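Local structure of CalG4 (Micromonospora echinospora, 3IA7) at residues A10-G14 / Y57-D62; L98-P103 / R122-P126; E186-I190 / E392-Y396; K195-P199 / R336-L340; A209-T214 / S383-A389. The protein is a GT-B-fold protein of the glycosyltransferase type, built from two Rossmann-like domains that face each other across a cleft. Residues are numbered along the deposited sequence.

Contact 1 of 5, residues A10-G14 / Y57-D62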
# COMPACT_ATOMS: atom_id res chain seq x y z
N ALA A 10 -11.40 -18.39 1.22
CA ALA A 10 -12.01 -18.60 2.56
C ALA A 10 -11.05 -18.07 3.62
O ALA A 10 -9.90 -18.57 3.74
CB ALA A 10 -12.30 -20.10 2.79
N ASN A 11 -11.50 -17.09 4.42
CA ASN A 11 -10.66 -16.51 5.44
C ASN A 11 -11.46 -16.21 6.71
O ASN A 11 -12.70 -16.09 6.68
CB ASN A 11 -9.98 -15.21 4.96
CG ASN A 11 -8.60 -14.96 5.64
OD1 ASN A 11 -8.24 -15.55 6.68
ND2 ASN A 11 -7.79 -14.16 5.00
N VAL A 12 -10.75 -16.15 7.83
CA VAL A 12 -11.35 -15.77 9.09
C VAL A 12 -11.37 -14.22 9.16
O VAL A 12 -10.67 -13.55 8.41
CB VAL A 12 -10.62 -16.42 10.31
CG1 VAL A 12 -9.20 -15.94 10.37
CG2 VAL A 12 -11.33 -16.07 11.65
N GLN A 13 -12.18 -13.65 10.04
CA GLN A 13 -12.14 -12.21 10.16
C GLN A 13 -10.89 -11.83 10.98
O GLN A 13 -10.34 -12.65 11.71
CB GLN A 13 -13.46 -11.65 10.70
CG GLN A 13 -13.81 -12.10 12.04
CD GLN A 13 -14.85 -11.21 12.74
OE1 GLN A 13 -15.49 -10.26 12.16
NE2 GLN A 13 -15.06 -11.54 14.00
N GLY A 14 -10.42 -10.61 10.85
CA GLY A 14 -9.29 -10.18 11.64
C GLY A 14 -8.25 -9.63 10.70
O GLY A 14 -7.95 -10.22 9.64
N TYR A 57 -20.24 -14.52 6.45
CA TYR A 57 -20.49 -15.51 7.48
C TYR A 57 -20.58 -14.77 8.82
O TYR A 57 -20.13 -13.61 8.96
CB TYR A 57 -19.39 -16.62 7.44
CG TYR A 57 -18.11 -16.32 8.24
CD1 TYR A 57 -17.95 -16.77 9.56
CD2 TYR A 57 -17.08 -15.54 7.68
CE1 TYR A 57 -16.77 -16.50 10.29
CE2 TYR A 57 -15.90 -15.29 8.41
CZ TYR A 57 -15.76 -15.79 9.70
OH TYR A 57 -14.62 -15.49 10.44
N LYS A 58 -21.18 -15.46 9.79
CA LYS A 58 -21.32 -14.98 11.14
C LYS A 58 -20.24 -15.61 12.00
O LYS A 58 -20.18 -16.84 12.16
CB LYS A 58 -22.70 -15.38 11.67
CG LYS A 58 -22.83 -15.18 13.19
CD LYS A 58 -23.12 -13.74 13.51
CE LYS A 58 -23.54 -13.59 14.99
NZ LYS A 58 -23.56 -12.11 15.31
N SER A 59 -19.39 -14.76 12.55
CA SER A 59 -18.29 -15.23 13.38
C SER A 59 -18.70 -15.61 14.76
O SER A 59 -19.44 -14.86 15.44
CB SER A 59 -17.19 -14.16 13.47
OG SER A 59 -16.06 -14.62 14.17
N GLU A 60 -18.18 -16.75 15.20
CA GLU A 60 -18.25 -17.17 16.61
C GLU A 60 -17.68 -16.14 17.58
O GLU A 60 -18.08 -16.08 18.74
CB GLU A 60 -17.54 -18.51 16.80
CG GLU A 60 -18.19 -19.64 16.03
CD GLU A 60 -19.51 -20.11 16.64
OE1 GLU A 60 -19.57 -20.38 17.85
OE2 GLU A 60 -20.51 -20.19 15.89
N PHE A 61 -16.81 -15.29 17.07
CA PHE A 61 -16.09 -14.33 17.89
C PHE A 61 -16.90 -13.05 18.21
O PHE A 61 -16.43 -12.17 18.95
CB PHE A 61 -14.72 -14.04 17.27
CG PHE A 61 -13.82 -15.25 17.25
CD1 PHE A 61 -13.33 -15.80 18.44
CD2 PHE A 61 -13.48 -15.88 16.06
CE1 PHE A 61 -12.52 -16.92 18.43
CE2 PHE A 61 -12.68 -16.99 16.04
CZ PHE A 61 -12.20 -17.51 17.22
N ASP A 62 -18.10 -12.96 17.65
CA ASP A 62 -19.02 -11.90 18.00
C ASP A 62 -19.46 -12.06 19.45
O ASP A 62 -19.55 -11.08 20.18
CB ASP A 62 -20.22 -11.92 17.05
CG ASP A 62 -19.88 -11.31 15.69
OD1 ASP A 62 -18.68 -11.09 15.45
OD2 ASP A 62 -20.80 -11.07 14.89
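This is a loop-to-loop contact at the C-terminal ends of the strands of the N-terminal parallel sheet, made mainly of polar groups: residues 10-14 leave strand 6-10 for helix 15-30, and residues 57-62 follow the edge strand 53-56. The one hydrogen bond between the segments runs from the backbone N of Gln13 to Tyr57 OH, 3.1 Å. Because Gln13 N lies near the plane of the tyrosine ring, the phenol meets the loop end-on, and its hydroxyl also touches Val12, with CG2 of Val12 3.6 Å from OH of Tyr57. The hydroxyl has a second partner in Glu86. The Gln13 side chain extends over the second loop. Its NE2 comes 3.2 Å from Ser59 OG and 4.1 Å from Phe61 CB, while its OE1 is hydrogen-bonded to Thr40. Residues 57-62 hold their own shape: Ser59 OG accepts from Phe61 N at 3.1 Å, an ST turn, and Lys58 NZ forms a salt bridge with Asp62 OD2 at 3.0 Å. Gly14 is the N-cap of helix 15-30, and such a loop at the C-terminal end of a parallel strand, with a glycine leading into the first helix, is a feature of Rossmann-like domains. Helix 75-98 flanks the two loops, with Glu86 bonded to both Tyr57 and Ser59, while Gln13 packs on Leu42 and Phe43 of helix 41-49 and Val12 reaches His17 of helix 15-30.

Contact 2 of 5, residues L98-P103 / R122-P126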
# COMPACT_ATOMS: atom_id res chain seq x y z
N LEU A 98 -22.44 -20.93 -2.67
CA LEU A 98 -22.04 -21.43 -3.98
C LEU A 98 -22.99 -22.55 -4.46
O LEU A 98 -23.22 -22.70 -5.67
CB LEU A 98 -20.59 -21.88 -3.95
CG LEU A 98 -19.48 -20.82 -4.01
CD1 LEU A 98 -19.40 -20.18 -5.34
CD2 LEU A 98 -19.60 -19.72 -2.91
N GLY A 99 -23.57 -23.30 -3.52
CA GLY A 99 -24.60 -24.29 -3.89
C GLY A 99 -24.16 -25.23 -5.01
O GLY A 99 -23.14 -25.88 -4.90
N ASP A 100 -24.93 -25.30 -6.10
CA ASP A 100 -24.59 -26.27 -7.16
C ASP A 100 -23.62 -25.72 -8.21
O ASP A 100 -23.43 -26.34 -9.27
CB ASP A 100 -25.86 -26.84 -7.85
CG ASP A 100 -26.62 -27.82 -6.97
OD1 ASP A 100 -25.98 -28.47 -6.09
OD2 ASP A 100 -27.87 -27.94 -7.17
N ASN A 101 -23.00 -24.58 -7.90
CA ASN A 101 -22.05 -23.89 -8.79
C ASN A 101 -20.68 -23.58 -8.17
O ASN A 101 -20.31 -22.40 -8.01
CB ASN A 101 -22.69 -22.62 -9.30
CG ASN A 101 -23.88 -22.92 -10.12
OD1 ASN A 101 -23.78 -23.76 -11.01
ND2 ASN A 101 -25.03 -22.34 -9.80
N PRO A 102 -19.91 -24.64 -7.85
CA PRO A 102 -18.64 -24.46 -7.13
C PRO A 102 -17.61 -23.68 -7.94
O PRO A 102 -17.65 -23.74 -9.21
CB PRO A 102 -18.13 -25.89 -6.94
CG PRO A 102 -18.75 -26.66 -8.05
CD PRO A 102 -20.14 -26.06 -8.17
N PRO A 103 -16.66 -23.02 -7.24
CA PRO A 103 -15.60 -22.30 -7.92
C PRO A 103 -14.60 -23.29 -8.54
O PRO A 103 -14.65 -24.46 -8.24
CB PRO A 103 -14.93 -21.51 -6.77
CG PRO A 103 -15.06 -22.42 -5.56
CD PRO A 103 -16.51 -22.98 -5.76
N ARG A 122 -15.33 -31.69 -0.95
CA ARG A 122 -16.73 -31.83 -1.35
C ARG A 122 -16.94 -31.32 -2.77
O ARG A 122 -17.62 -31.96 -3.57
CB ARG A 122 -17.71 -31.12 -0.41
CG ARG A 122 -19.21 -31.24 -0.91
CD ARG A 122 -20.16 -31.02 0.26
NE ARG A 122 -20.04 -32.07 1.26
CZ ARG A 122 -20.52 -31.99 2.50
NH1 ARG A 122 -21.21 -30.89 2.90
NH2 ARG A 122 -20.33 -33.00 3.31
N TRP A 123 -16.34 -30.19 -3.09
CA TRP A 123 -16.48 -29.62 -4.43
C TRP A 123 -15.61 -30.33 -5.49
O TRP A 123 -15.84 -30.10 -6.69
CB TRP A 123 -16.19 -28.12 -4.42
CG TRP A 123 -17.26 -27.28 -3.73
CD1 TRP A 123 -18.59 -27.58 -3.54
CD2 TRP A 123 -17.06 -26.00 -3.19
NE1 TRP A 123 -19.23 -26.56 -2.87
CE2 TRP A 123 -18.31 -25.55 -2.68
CE3 TRP A 123 -15.95 -25.15 -3.09
CZ2 TRP A 123 -18.45 -24.34 -2.06
CZ3 TRP A 123 -16.10 -23.93 -2.49
CH2 TRP A 123 -17.35 -23.53 -2.00
N ASP A 124 -14.67 -31.17 -5.04
CA ASP A 124 -13.68 -31.85 -5.90
C ASP A 124 -12.86 -30.82 -6.71
O ASP A 124 -12.88 -30.80 -7.96
CB ASP A 124 -14.38 -32.90 -6.81
CG ASP A 124 -13.38 -33.69 -7.68
OD1 ASP A 124 -12.25 -33.91 -7.26
OD2 ASP A 124 -13.71 -34.08 -8.81
N ARG A 125 -12.18 -29.95 -5.97
CA ARG A 125 -11.43 -28.83 -6.57
C ARG A 125 -10.07 -28.77 -5.92
O ARG A 125 -9.93 -29.17 -4.78
CB ARG A 125 -12.18 -27.49 -6.36
CG ARG A 125 -13.50 -27.38 -7.13
CD ARG A 125 -13.25 -27.47 -8.64
NE ARG A 125 -14.46 -27.21 -9.46
CZ ARG A 125 -15.27 -28.14 -9.97
NH1 ARG A 125 -15.06 -29.45 -9.77
NH2 ARG A 125 -16.31 -27.75 -10.71
N PRO A 126 -9.07 -28.23 -6.64
CA PRO A 126 -7.74 -28.00 -6.07
C PRO A 126 -7.81 -26.87 -5.06
O PRO A 126 -8.77 -26.05 -5.06
CB PRO A 126 -6.87 -27.62 -7.29
CG PRO A 126 -7.84 -27.01 -8.24
CD PRO A 126 -9.16 -27.78 -8.04
O HOH W 1 -15.87 -24.74 -11.03
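Two turns that follow helices run past each other here, with CA atoms 6.2 Å apart between Pro102 and Trp123 and 7.9 Å apart between Pro103 and Arg125. Residues 98-103 begin with a type II' beta turn, closed by Asn101 N to Leu98 O at 2.9 Å, in which Gly99 takes a positive phi as the chain leaves helix 75-98. Residues 122-126 contain a Schellman motif: Asp124, also at positive phi, is the C-prime residue that ends helix 113-123. Both segments lead into neighbouring parallel strands, 105-109 and 127-131, so the contact joins successive helix-to-strand connections of the N-terminal Rossmann-like domain. Trp123 is the centre of the packing. Two successive prolines lie over one face of its indole in CH-pi contacts, with Pro102 CB 3.8 Å from the centroid of the Trp123 five-membered ring and Pro103 CD 3.7 Å from that of its six-membered ring. Leu98 adds CB at 3.8 Å from Trp123 CZ2, and Leu8 of strand 6-10 touches both Trp123 and Pro103. Nearer the surface, Arg125 folds back on its own turn, NH1 donating to Asp124 O at 3.1 Å, while its NE gives a weak hydrogen bond to Pro103 O at 3.0 Å. A water completes the link, donating to Pro102 O at 2.7 Å and accepting from Arg125 NH2 at 3.1 Å.

Contact 3 of 5, residues E186-I190 / E392-Y396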
# COMPACT_ATOMS: atom_id res chain seq x y z
N GLU A 186 -0.57 -28.88 1.86
CA GLU A 186 -1.34 -28.45 0.67
C GLU A 186 -0.54 -28.55 -0.63
O GLU A 186 0.68 -28.54 -0.61
CB GLU A 186 -1.87 -27.02 0.86
CG GLU A 186 -3.05 -26.72 -0.09
CD GLU A 186 -4.09 -27.86 -0.12
OE1 GLU A 186 -4.91 -27.97 0.82
OE2 GLU A 186 -4.05 -28.70 -1.05
N GLY A 187 -1.23 -28.73 -1.76
CA GLY A 187 -0.54 -28.80 -3.08
C GLY A 187 0.31 -27.55 -3.36
O GLY A 187 1.35 -27.62 -4.03
N LEU A 188 -0.16 -26.40 -2.86
CA LEU A 188 0.56 -25.10 -2.91
C LEU A 188 0.27 -24.30 -1.64
O LEU A 188 -0.88 -24.20 -1.18
CB LEU A 188 0.18 -24.25 -4.17
CG LEU A 188 0.80 -22.83 -4.25
CD1 LEU A 188 2.36 -22.93 -4.45
CD2 LEU A 188 0.11 -21.95 -5.33
N THR A 189 1.33 -23.73 -1.05
CA THR A 189 1.20 -22.87 0.10
C THR A 189 1.95 -21.57 -0.19
O THR A 189 3.15 -21.62 -0.51
CB THR A 189 1.78 -23.55 1.38
OG1 THR A 189 1.07 -24.80 1.65
CG2 THR A 189 1.56 -22.60 2.61
N ILE A 190 1.24 -20.45 -0.10
CA ILE A 190 1.77 -19.14 -0.29
C ILE A 190 2.00 -18.57 1.11
O ILE A 190 1.06 -18.41 1.92
CB ILE A 190 0.82 -18.18 -1.11
CG1 ILE A 190 0.31 -18.86 -2.42
CG2 ILE A 190 1.49 -16.74 -1.32
CD1 ILE A 190 1.31 -19.04 -3.48
N GLU A 392 2.24 -17.95 -9.14
CA GLU A 392 2.32 -19.30 -8.56
C GLU A 392 0.93 -19.90 -8.60
O GLU A 392 0.76 -21.06 -8.92
CB GLU A 392 2.75 -19.26 -7.09
CG GLU A 392 4.15 -18.70 -6.83
CD GLU A 392 5.28 -19.68 -7.06
OE1 GLU A 392 5.06 -20.91 -7.20
OE2 GLU A 392 6.44 -19.21 -7.07
N VAL A 393 -0.07 -19.10 -8.26
CA VAL A 393 -1.44 -19.63 -8.28
C VAL A 393 -1.83 -19.98 -9.71
O VAL A 393 -2.42 -21.07 -9.96
CB VAL A 393 -2.44 -18.63 -7.70
CG1 VAL A 393 -3.87 -19.12 -7.98
CG2 VAL A 393 -2.18 -18.36 -6.16
N GLU A 394 -1.57 -19.08 -10.66
CA GLU A 394 -1.92 -19.39 -12.06
C GLU A 394 -1.19 -20.61 -12.64
O GLU A 394 -1.79 -21.42 -13.35
CB GLU A 394 -1.76 -18.17 -12.99
CG GLU A 394 -2.74 -17.03 -12.66
CD GLU A 394 -2.66 -15.94 -13.69
OE1 GLU A 394 -1.53 -15.55 -14.04
OE2 GLU A 394 -3.75 -15.50 -14.14
N ALA A 395 0.10 -20.75 -12.30
CA ALA A 395 0.90 -21.91 -12.69
C ALA A 395 0.38 -23.23 -12.08
O ALA A 395 0.35 -24.25 -12.75
CB ALA A 395 2.40 -21.71 -12.33
N TYR A 396 -0.03 -23.19 -10.81
CA TYR A 396 -0.59 -24.34 -10.11
C TYR A 396 -1.84 -24.78 -10.82
O TYR A 396 -2.01 -25.96 -11.14
CB TYR A 396 -0.85 -23.94 -8.64
CG TYR A 396 -1.48 -24.97 -7.71
CD1 TYR A 396 -0.85 -26.21 -7.43
CD2 TYR A 396 -2.69 -24.70 -7.12
CE1 TYR A 396 -1.42 -27.12 -6.57
CE2 TYR A 396 -3.27 -25.60 -6.25
CZ TYR A 396 -2.64 -26.80 -5.97
OH TYR A 396 -3.21 -27.65 -5.04
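Leu188, in the t,p rotamer, fills the space between the stretch leading into strand 189-191 and helix 385-400. Its CB sits almost squarely over the ring of Tyr396, a CH-pi contact 3.9 Å from the centroid and 7° off the normal, while its CD2 reaches the helix backbone at Glu392 O, 3.8 Å away, and Val393 CG2, 4.3 Å away. The t rotamer of Tyr396 brings the ring across to the loop, where its OH lies 3.5 Å from Gly187 CA. A beta carbon on Gly187 would collide with that hydroxyl. Two residues after Leu188, Ile190 in the m,m rotamer directs CD1 at Glu392 CB (3.9 Å). Glu186 turns back on its own loop, OE2 accepting from Gly187 N at 2.9 Å, with Tyr108 bound at OE1. The contact thus packs the C-terminal helix onto the N-terminal sheet, a crossing characteristic of GT-B proteins. Apolar and CH-pi packing holds the segments, and because Ala127 O of strand 127-131 satisfies Tyr396 OH, the ring packs without stranding its hydroxyl.

Contact 4 of 5, residues K195-P199 / R336-L340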
# COMPACT_ATOMS: atom_id res chain seq x y z
N LYS A 195 11.76 -15.98 2.76
CA LYS A 195 12.19 -17.31 3.12
C LYS A 195 13.18 -17.32 4.30
O LYS A 195 13.18 -18.25 5.16
CB LYS A 195 12.80 -18.00 1.90
CG LYS A 195 13.00 -19.49 2.13
CD LYS A 195 13.43 -20.18 0.80
CE LYS A 195 13.38 -21.69 0.94
NZ LYS A 195 13.85 -22.29 -0.32
N SER A 196 14.05 -16.31 4.38
CA SER A 196 15.07 -16.37 5.41
C SER A 196 14.46 -16.23 6.81
O SER A 196 15.17 -16.45 7.81
CB SER A 196 16.14 -15.29 5.21
OG SER A 196 15.54 -14.01 5.17
N PHE A 197 13.25 -15.69 6.89
CA PHE A 197 12.62 -15.46 8.19
C PHE A 197 11.97 -16.78 8.66
O PHE A 197 11.66 -16.95 9.85
CB PHE A 197 11.53 -14.37 8.10
CG PHE A 197 11.09 -13.83 9.44
CD1 PHE A 197 12.01 -13.24 10.30
CD2 PHE A 197 9.75 -13.88 9.82
CE1 PHE A 197 11.62 -12.71 11.58
CE2 PHE A 197 9.33 -13.33 11.09
CZ PHE A 197 10.30 -12.74 11.95
N GLN A 198 11.78 -17.74 7.74
CA GLN A 198 11.18 -19.03 8.08
C GLN A 198 12.14 -20.01 8.85
O GLN A 198 13.21 -20.42 8.31
CB GLN A 198 10.70 -19.71 6.79
CG GLN A 198 10.27 -21.15 6.97
CD GLN A 198 8.90 -21.27 7.67
OE1 GLN A 198 7.99 -20.49 7.39
NE2 GLN A 198 8.74 -22.30 8.54
N PRO A 199 11.72 -20.48 10.05
CA PRO A 199 12.50 -21.55 10.73
C PRO A 199 12.60 -22.82 9.85
O PRO A 199 11.59 -23.17 9.21
CB PRO A 199 11.67 -21.86 12.01
CG PRO A 199 10.82 -20.61 12.25
CD PRO A 199 10.52 -20.06 10.83
N ARG A 336 11.54 -15.01 16.90
CA ARG A 336 12.32 -15.14 15.66
C ARG A 336 13.26 -13.94 15.41
O ARG A 336 14.42 -14.11 15.10
CB ARG A 336 11.42 -15.44 14.46
CG ARG A 336 12.19 -15.82 13.16
CD ARG A 336 12.80 -17.27 13.20
NE ARG A 336 13.34 -17.59 11.89
CZ ARG A 336 14.44 -18.29 11.65
NH1 ARG A 336 15.14 -18.79 12.66
NH2 ARG A 336 14.83 -18.46 10.40
N VAL A 337 12.75 -12.73 15.61
CA VAL A 337 13.57 -11.52 15.50
C VAL A 337 14.79 -11.57 16.43
O VAL A 337 15.90 -11.28 16.01
CB VAL A 337 12.72 -10.26 15.74
CG1 VAL A 337 13.57 -9.03 15.92
CG2 VAL A 337 11.71 -10.09 14.56
N ILE A 338 14.58 -11.96 17.69
CA ILE A 338 15.70 -12.08 18.65
C ILE A 338 16.65 -13.21 18.23
O ILE A 338 17.87 -13.04 18.22
CB ILE A 338 15.17 -12.33 20.10
CG1 ILE A 338 14.20 -11.22 20.58
CG2 ILE A 338 16.31 -12.59 21.10
CD1 ILE A 338 14.54 -9.78 20.16
N GLU A 339 16.09 -14.36 17.85
CA GLU A 339 16.89 -15.50 17.37
C GLU A 339 17.82 -15.15 16.20
O GLU A 339 18.98 -15.60 16.10
CB GLU A 339 15.95 -16.64 16.96
CG GLU A 339 16.62 -17.97 16.80
CD GLU A 339 15.79 -19.00 16.03
OE1 GLU A 339 14.63 -18.70 15.63
OE2 GLU A 339 16.34 -20.12 15.83
N LEU A 340 17.32 -14.34 15.29
CA LEU A 340 18.08 -13.92 14.14
C LEU A 340 18.96 -12.68 14.39
O LEU A 340 19.67 -12.24 13.47
CB LEU A 340 17.13 -13.64 12.95
CG LEU A 340 16.39 -14.91 12.46
CD1 LEU A 340 15.49 -14.56 11.31
CD2 LEU A 340 17.45 -15.93 12.04
O HOH W 2 15.79 -20.58 8.27
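Arg336, on helix 331-339 of the C-terminal domain, bridges the two Rossmann-like domains of the GT-B fold by reaching carbonyl groups of residues 195-199, in the loop between strands 189-191 and 208-210 of the N-terminal sheet. Arg336 NE donates to Phe197 O at 2.7 Å and nearly straight, the strong bond of the contact. NH2 adds a weak bond to Ser196 O at 3.3 Å and a weak one to a water at 3.2 Å, and this water donates to Gln198 O at 2.6 Å. NH1 is taken by Glu339 OE1, a salt bridge of 3.0 Å within the helix. The polar side chains of the loop have partners outside the contact: Ser196 OG pairs with Asp379, and Gln198 receives a bond at OE1 from Ala135 N. Closer to the helix along the arginine side chain, Arg336 CG lies over the Phe197 ring in a CH-pi contact, 3.9 Å from its centroid. Val337 CG2 approaches the ring edge, 4.0 Å from Phe197 CE1, and Leu340 CD1 lies 3.9 Å from Phe197 CD1. One arginine therefore joins the two domains through both parts of its side chain, its charge meeting backbone carbonyls and its aliphatic stem an aromatic face.

Contact 5 of 5, residues A209-T214 / S383-A389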
# COMPACT_ATOMS: atom_id res chain seq x y z
N ALA A 209 5.74 -21.42 -1.53
CA ALA A 209 6.30 -20.19 -2.11
C ALA A 209 6.42 -19.07 -1.03
O ALA A 209 5.42 -18.59 -0.47
CB ALA A 209 5.45 -19.72 -3.30
N PHE A 210 7.65 -18.65 -0.75
CA PHE A 210 7.87 -17.56 0.28
C PHE A 210 7.85 -16.20 -0.44
O PHE A 210 8.89 -15.74 -0.99
CB PHE A 210 9.16 -17.81 1.09
CG PHE A 210 9.10 -19.09 1.89
CD1 PHE A 210 8.59 -19.07 3.21
CD2 PHE A 210 9.44 -20.31 1.30
CE1 PHE A 210 8.48 -20.28 3.96
CE2 PHE A 210 9.34 -21.55 2.03
CZ PHE A 210 8.83 -21.52 3.36
N VAL A 211 6.67 -15.60 -0.54
CA VAL A 211 6.48 -14.40 -1.38
C VAL A 211 6.72 -13.07 -0.66
O VAL A 211 6.74 -11.99 -1.26
CB VAL A 211 5.11 -14.41 -2.16
CG1 VAL A 211 4.99 -15.71 -3.05
CG2 VAL A 211 3.94 -14.21 -1.15
N GLY A 212 6.91 -13.14 0.64
CA GLY A 212 7.11 -11.94 1.44
C GLY A 212 5.83 -11.12 1.77
O GLY A 212 4.72 -11.50 1.29
N PRO A 213 5.97 -10.01 2.53
CA PRO A 213 4.83 -9.13 2.91
C PRO A 213 4.33 -8.37 1.68
O PRO A 213 5.05 -8.27 0.68
CB PRO A 213 5.44 -8.19 3.97
CG PRO A 213 6.90 -8.16 3.69
CD PRO A 213 7.25 -9.50 3.05
N THR A 214 3.07 -7.92 1.68
CA THR A 214 2.63 -7.11 0.54
C THR A 214 3.26 -5.78 0.93
O THR A 214 3.23 -5.41 2.10
CB THR A 214 1.07 -7.06 0.32
OG1 THR A 214 0.62 -8.25 -0.35
CG2 THR A 214 0.70 -5.87 -0.56
N SER A 383 11.51 -11.04 -2.55
CA SER A 383 10.62 -12.18 -2.27
C SER A 383 9.53 -12.38 -3.35
O SER A 383 9.07 -13.51 -3.54
CB SER A 383 9.96 -12.04 -0.87
OG SER A 383 10.98 -12.21 0.09
N GLY A 384 9.14 -11.31 -4.02
CA GLY A 384 8.28 -11.39 -5.23
C GLY A 384 6.89 -10.77 -5.06
O GLY A 384 6.28 -10.26 -6.02
N GLY A 385 6.32 -10.90 -3.87
CA GLY A 385 5.11 -10.13 -3.56
C GLY A 385 3.91 -10.67 -4.28
O GLY A 385 3.92 -11.84 -4.74
N PRO A 386 2.83 -9.87 -4.33
CA PRO A 386 1.59 -10.36 -4.93
C PRO A 386 1.72 -10.78 -6.39
O PRO A 386 0.99 -11.68 -6.81
CB PRO A 386 0.67 -9.14 -4.88
CG PRO A 386 1.18 -8.35 -3.75
CD PRO A 386 2.67 -8.52 -3.75
N ALA A 387 2.61 -10.15 -7.18
CA ALA A 387 2.73 -10.56 -8.58
C ALA A 387 3.23 -12.01 -8.70
O ALA A 387 2.77 -12.77 -9.55
CB ALA A 387 3.57 -9.58 -9.41
N ARG A 388 4.18 -12.34 -7.84
CA ARG A 388 4.71 -13.67 -7.79
C ARG A 388 3.69 -14.63 -7.23
O ARG A 388 3.56 -15.76 -7.72
CB ARG A 388 5.90 -13.75 -6.83
CG ARG A 388 6.47 -15.18 -6.81
CD ARG A 388 7.58 -15.32 -5.77
NE ARG A 388 7.98 -16.73 -5.63
CZ ARG A 388 8.74 -17.20 -4.66
NH1 ARG A 388 9.21 -16.38 -3.72
NH2 ARG A 388 8.99 -18.50 -4.63
N ALA A 389 2.98 -14.20 -6.21
CA ALA A 389 1.94 -15.04 -5.61
C ALA A 389 0.86 -15.43 -6.65
O ALA A 389 0.47 -16.61 -6.74
CB ALA A 389 1.35 -14.33 -4.41
O HOH W 3 10.28 -19.28 -2.10
O HOH W 4 11.66 -15.27 0.08
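Val211 packs its CG1 against the C-terminal helix, over one face of the Arg388 guanidinium, 3.8 Å from Arg388 CD and 4.1 Å from Ala389 CB. It has just left strand 208-210, the edge strand of the N-terminal sheet, and meets the start of helix 385-400, which returns to this domain from the C-terminal one. The backbones come close, with CA atoms of Val211 and Ser383 4.8 Å apart. Val211 O accepts from Gly385 N at 2.9 Å. A CA-H...O contact runs from Val211 CA to Ser383 O, 3.5 Å. Gly212 permits this approach, since a CB there would strike Ser383 CB; Gly384 leaves room for the Arg388 side chain to run back past its own turn. Further on, Thr214 OG1 rests 3.4 Å from Pro386 CG in the first turn of the helix. Arg388 is extended, reaching back so that NH1 donates to Ser383 O at 2.9 Å, while its NE pairs with Glu392. One water accepts from Phe210 N at 3.0 Å and Arg388 NH2 at 2.9 Å; another donates to Phe210 O at 3.0 Å and Ser383 OG at 3.1 Å, and Asp379 O is the direct partner of that hydroxyl. Ala387 packs on Ala387 of the second subunit. Gly385 N and water thus meet the backbone polar groups ending the edge strand and tie it to the start of the returning helix.

Contacts 1 and 2 come first along the chain and lie within the N-terminal domain, their centres 21 Å apart. The other three follow and tie residues 186-214 to the C-terminal part of the sequence. Contacts 3 and 5 share helix 385-400 and the neighbouring strands 189-191 and 208-210; their centres are 12 Å apart, and contact 5 falls between the two segments of contact 3. Contact 4 interleaves with contact 5, touching it through Phe210, and joins the loop between those strands to helix 331-339 of the C-terminal domain. Contact 2 meets contact 3 where Pro126 CB lies 4.3 Å from Tyr396 CE2. The C-terminal helix thus closes the two-domain GT-B architecture on the N-terminal sheet.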